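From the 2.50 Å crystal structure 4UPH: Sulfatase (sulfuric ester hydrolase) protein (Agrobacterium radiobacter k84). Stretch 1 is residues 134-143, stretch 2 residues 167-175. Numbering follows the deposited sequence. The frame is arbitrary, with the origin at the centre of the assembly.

Stretch 1 (134-143) YDPTLFGYTD
Stretch 2, residues 167-175: GFSARQLLP

Stretches 134-143 and 167-175 of one chain run side by side in parallel, paired as strands around Thr137-Leu138 and Ser169-Ala170, with loop or turn toward their ends, burying 693 Å² between them. Thr137 pairs with Ser169 (CA to CA 4.9 Å) and Leu138 with Ala170 (CA to CA 4.8 Å), the backbones extended at phi/psi of -111/133 and -106/137 for the first strand and -104/121 and -81/115 for the second. A beta bulge then shifts the register by one, so that Phe139 faces Gln172 (CA to CA 4.7 Å) and Gly140 faces Leu173 (CA to CA 4.9 Å). The extra residue is accommodated at Arg171, whose phi/psi of -90/-48 breaks the extended run; both chains turn a corner here, at Phe139 and at Arg171 and Gln172.

The hydrogen bonds follow the parallel pattern. Ser169 N donates to Pro136 O (2.9 Å), and Leu138 N to Ser169 O (2.9 Å). At the bulge, Leu138 O accepts from both Arg171 N (3.0 Å) and Gln172 N (3.3 Å), so the amides of both Arg171 and Gln172 are paired with one carbonyl oxygen across the bulge. Beyond it Gly140 N donates to Gln172 O (2.8 Å), and a weak bond from Leu174 N to Gly140 O (3.3 Å) ends the ladder. CA-H...O contacts reinforce it, with Thr137 CA 3.2 Å from Ser169 O and Phe139 CA 3.3 Å from Gln172 O. Gly140 (phi/psi 111/-125) and Gly167 (113/-30) adopt backbone angles at which a CB would jam against the preceding carbonyl oxygen.

Thr137, Ser169, Phe139 and Gln172 project to one face. Ser169 (chi1 p) places OG 2.8 Å from Pro136 O and 3.1 Å from Asp135 OD1, two acceptors within reach of one proton. Thr137 (chi1 m) turns OG1 back to Asp135 O, a 2.9 Å hydrogen bond within its own stretch, while its CG2 lies 3.4 Å from Arg171 CB. The Phe139 ring (m, chi2 84°) receives an off-centre CH-pi contact from Arg171 CB, 4.2 Å from the ring centroid, and Gln172 CB approaches Phe139 CD2 at 4.0 Å. Arg171 (t, p, t, chi4 -132°) leads its guanidinium away to partners elsewhere in the structure.

Leu138 (t, p) and Ala170 occupy the other face. Phe168 (chi1 -85°, chi2 -59°) brings CD1 to 4.0 Å from Leu138 CB and 3.9 Å from Pro136 CB, while its CE2 lies 3.8 Å from Thr142 CG2, forming an apolar cluster. Leu173 (m, t) starts away from the first stretch, but its end returns, CD2 lying 4.3 Å from Leu138 CD2.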

# COMPACT_ATOMS: atom_id res chain seq x y z
N TYR A 134 -22.46 15.92 -14.80
CA TYR A 134 -23.04 16.65 -13.67
C TYR A 134 -22.10 17.78 -13.25
O TYR A 134 -20.90 17.76 -13.58
CB TYR A 134 -23.24 15.73 -12.46
CG TYR A 134 -24.27 14.64 -12.63
CD1 TYR A 134 -25.61 14.86 -12.31
CD2 TYR A 134 -23.89 13.34 -12.98
CE1 TYR A 134 -26.56 13.83 -12.38
CE2 TYR A 134 -24.83 12.31 -13.08
CZ TYR A 134 -26.16 12.56 -12.77
OH TYR A 134 -27.06 11.52 -12.88
N ASP A 135 -22.64 18.73 -12.47
CA ASP A 135 -21.87 19.81 -11.87
C ASP A 135 -21.97 19.56 -10.36
O ASP A 135 -22.89 20.10 -9.72
CB ASP A 135 -22.42 21.20 -12.26
CG ASP A 135 -21.69 22.37 -11.58
OD1 ASP A 135 -20.49 22.22 -11.25
OD2 ASP A 135 -22.34 23.43 -11.36
N PRO A 136 -21.11 18.67 -9.78
CA PRO A 136 -21.24 18.36 -8.33
C PRO A 136 -21.05 19.60 -7.47
O PRO A 136 -20.04 20.28 -7.59
CB PRO A 136 -20.22 17.23 -8.09
CG PRO A 136 -19.32 17.28 -9.23
CD PRO A 136 -19.97 17.96 -10.39
N THR A 137 -22.10 19.94 -6.70
CA THR A 137 -22.22 21.15 -5.88
C THR A 137 -22.18 20.83 -4.38
O THR A 137 -22.89 19.93 -3.91
CB THR A 137 -23.51 21.88 -6.29
OG1 THR A 137 -23.49 22.06 -7.70
CG2 THR A 137 -23.68 23.20 -5.60
N LEU A 138 -21.37 21.61 -3.64
CA LEU A 138 -21.15 21.44 -2.21
C LEU A 138 -21.85 22.50 -1.33
O LEU A 138 -21.80 23.69 -1.62
CB LEU A 138 -19.62 21.38 -1.92
CG LEU A 138 -19.16 21.18 -0.47
CD1 LEU A 138 -19.58 19.81 0.07
CD2 LEU A 138 -17.67 21.38 -0.34
N PHE A 139 -22.45 22.02 -0.23
CA PHE A 139 -23.11 22.77 0.84
C PHE A 139 -22.47 22.24 2.12
O PHE A 139 -22.70 21.09 2.48
CB PHE A 139 -24.63 22.50 0.86
CG PHE A 139 -25.32 22.91 -0.42
CD1 PHE A 139 -25.35 22.06 -1.53
CD2 PHE A 139 -25.92 24.16 -0.53
CE1 PHE A 139 -25.96 22.45 -2.71
CE2 PHE A 139 -26.54 24.55 -1.72
CZ PHE A 139 -26.56 23.69 -2.80
N GLY A 140 -21.59 23.04 2.71
CA GLY A 140 -20.86 22.64 3.91
C GLY A 140 -19.39 22.44 3.64
O GLY A 140 -18.72 23.35 3.16
N TYR A 141 -18.86 21.25 3.98
CA TYR A 141 -17.41 20.97 3.91
C TYR A 141 -17.06 19.53 3.54
O TYR A 141 -17.88 18.63 3.71
CB TYR A 141 -16.77 21.30 5.28
CG TYR A 141 -17.35 20.48 6.43
CD1 TYR A 141 -18.52 20.89 7.08
CD2 TYR A 141 -16.74 19.31 6.86
CE1 TYR A 141 -19.07 20.14 8.12
CE2 TYR A 141 -17.27 18.56 7.90
CZ TYR A 141 -18.44 18.98 8.53
OH TYR A 141 -18.96 18.24 9.57
N THR A 142 -15.82 19.33 3.08
CA THR A 142 -15.28 18.01 2.73
C THR A 142 -14.08 17.66 3.62
O THR A 142 -13.70 16.49 3.70
CB THR A 142 -14.94 17.89 1.23
OG1 THR A 142 -14.10 18.96 0.84
CG2 THR A 142 -16.18 17.86 0.35
N ASP A 143 -13.49 18.67 4.28
CA ASP A 143 -12.29 18.55 5.12
C ASP A 143 -11.14 17.85 4.37
O ASP A 143 -10.54 16.92 4.87
CB ASP A 143 -12.60 17.90 6.50
CG ASP A 143 -13.25 18.82 7.53
OD1 ASP A 143 -13.34 20.05 7.28
OD2 ASP A 143 -13.68 18.30 8.58
N GLY A 167 -13.12 18.73 -7.69
CA GLY A 167 -14.29 18.33 -8.46
C GLY A 167 -15.56 19.04 -8.05
O GLY A 167 -16.45 19.22 -8.89
N PHE A 168 -15.68 19.44 -6.76
CA PHE A 168 -16.84 20.17 -6.24
C PHE A 168 -16.82 21.64 -6.57
O PHE A 168 -15.78 22.29 -6.53
CB PHE A 168 -16.94 20.03 -4.72
CG PHE A 168 -17.66 18.79 -4.26
CD1 PHE A 168 -18.97 18.55 -4.64
CD2 PHE A 168 -17.05 17.89 -3.40
CE1 PHE A 168 -19.64 17.40 -4.21
CE2 PHE A 168 -17.72 16.75 -2.95
CZ PHE A 168 -19.00 16.50 -3.37
N SER A 169 -17.98 22.17 -6.89
CA SER A 169 -18.21 23.60 -7.11
C SER A 169 -18.92 24.02 -5.84
O SER A 169 -19.89 23.37 -5.43
CB SER A 169 -19.06 23.84 -8.35
OG SER A 169 -20.21 23.01 -8.31
N ALA A 170 -18.35 24.97 -5.11
CA ALA A 170 -18.90 25.39 -3.82
C ALA A 170 -20.07 26.37 -3.93
O ALA A 170 -19.87 27.49 -4.40
CB ALA A 170 -17.81 25.98 -2.96
N ARG A 171 -21.29 25.96 -3.51
CA ARG A 171 -22.44 26.88 -3.52
C ARG A 171 -22.51 27.61 -2.17
O ARG A 171 -22.66 28.83 -2.13
CB ARG A 171 -23.75 26.15 -3.85
CG ARG A 171 -25.04 26.95 -3.60
CD ARG A 171 -25.24 28.14 -4.50
NE ARG A 171 -26.53 28.75 -4.24
CZ ARG A 171 -27.41 29.09 -5.17
NH1 ARG A 171 -27.13 28.92 -6.46
NH2 ARG A 171 -28.57 29.63 -4.83
N GLN A 172 -22.40 26.86 -1.08
CA GLN A 172 -22.41 27.41 0.27
C GLN A 172 -21.34 26.74 1.13
O GLN A 172 -21.46 25.57 1.47
CB GLN A 172 -23.81 27.28 0.91
CG GLN A 172 -23.94 27.95 2.29
CD GLN A 172 -23.61 29.42 2.28
OE1 GLN A 172 -24.34 30.23 1.72
NE2 GLN A 172 -22.49 29.79 2.90
N LEU A 173 -20.28 27.46 1.43
CA LEU A 173 -19.21 26.95 2.27
C LEU A 173 -19.49 27.23 3.73
O LEU A 173 -20.09 28.27 4.05
CB LEU A 173 -17.86 27.56 1.89
CG LEU A 173 -17.23 27.04 0.61
CD1 LEU A 173 -15.94 27.75 0.33
CD2 LEU A 173 -17.00 25.53 0.67
N LEU A 174 -19.07 26.32 4.62
CA LEU A 174 -19.23 26.51 6.05
C LEU A 174 -18.14 25.79 6.83
O LEU A 174 -18.32 24.66 7.26
CB LEU A 174 -20.65 26.18 6.55
CG LEU A 174 -21.04 26.80 7.91
CD1 LEU A 174 -21.08 28.33 7.84
CD2 LEU A 174 -22.39 26.27 8.35
N PRO A 175 -16.96 26.45 6.97
CA PRO A 175 -15.86 25.84 7.75
C PRO A 175 -16.06 26.01 9.27
O PRO A 175 -17.04 26.60 9.71
CB PRO A 175 -14.62 26.64 7.27
CG PRO A 175 -15.10 27.65 6.27
CD PRO A 175 -16.58 27.79 6.48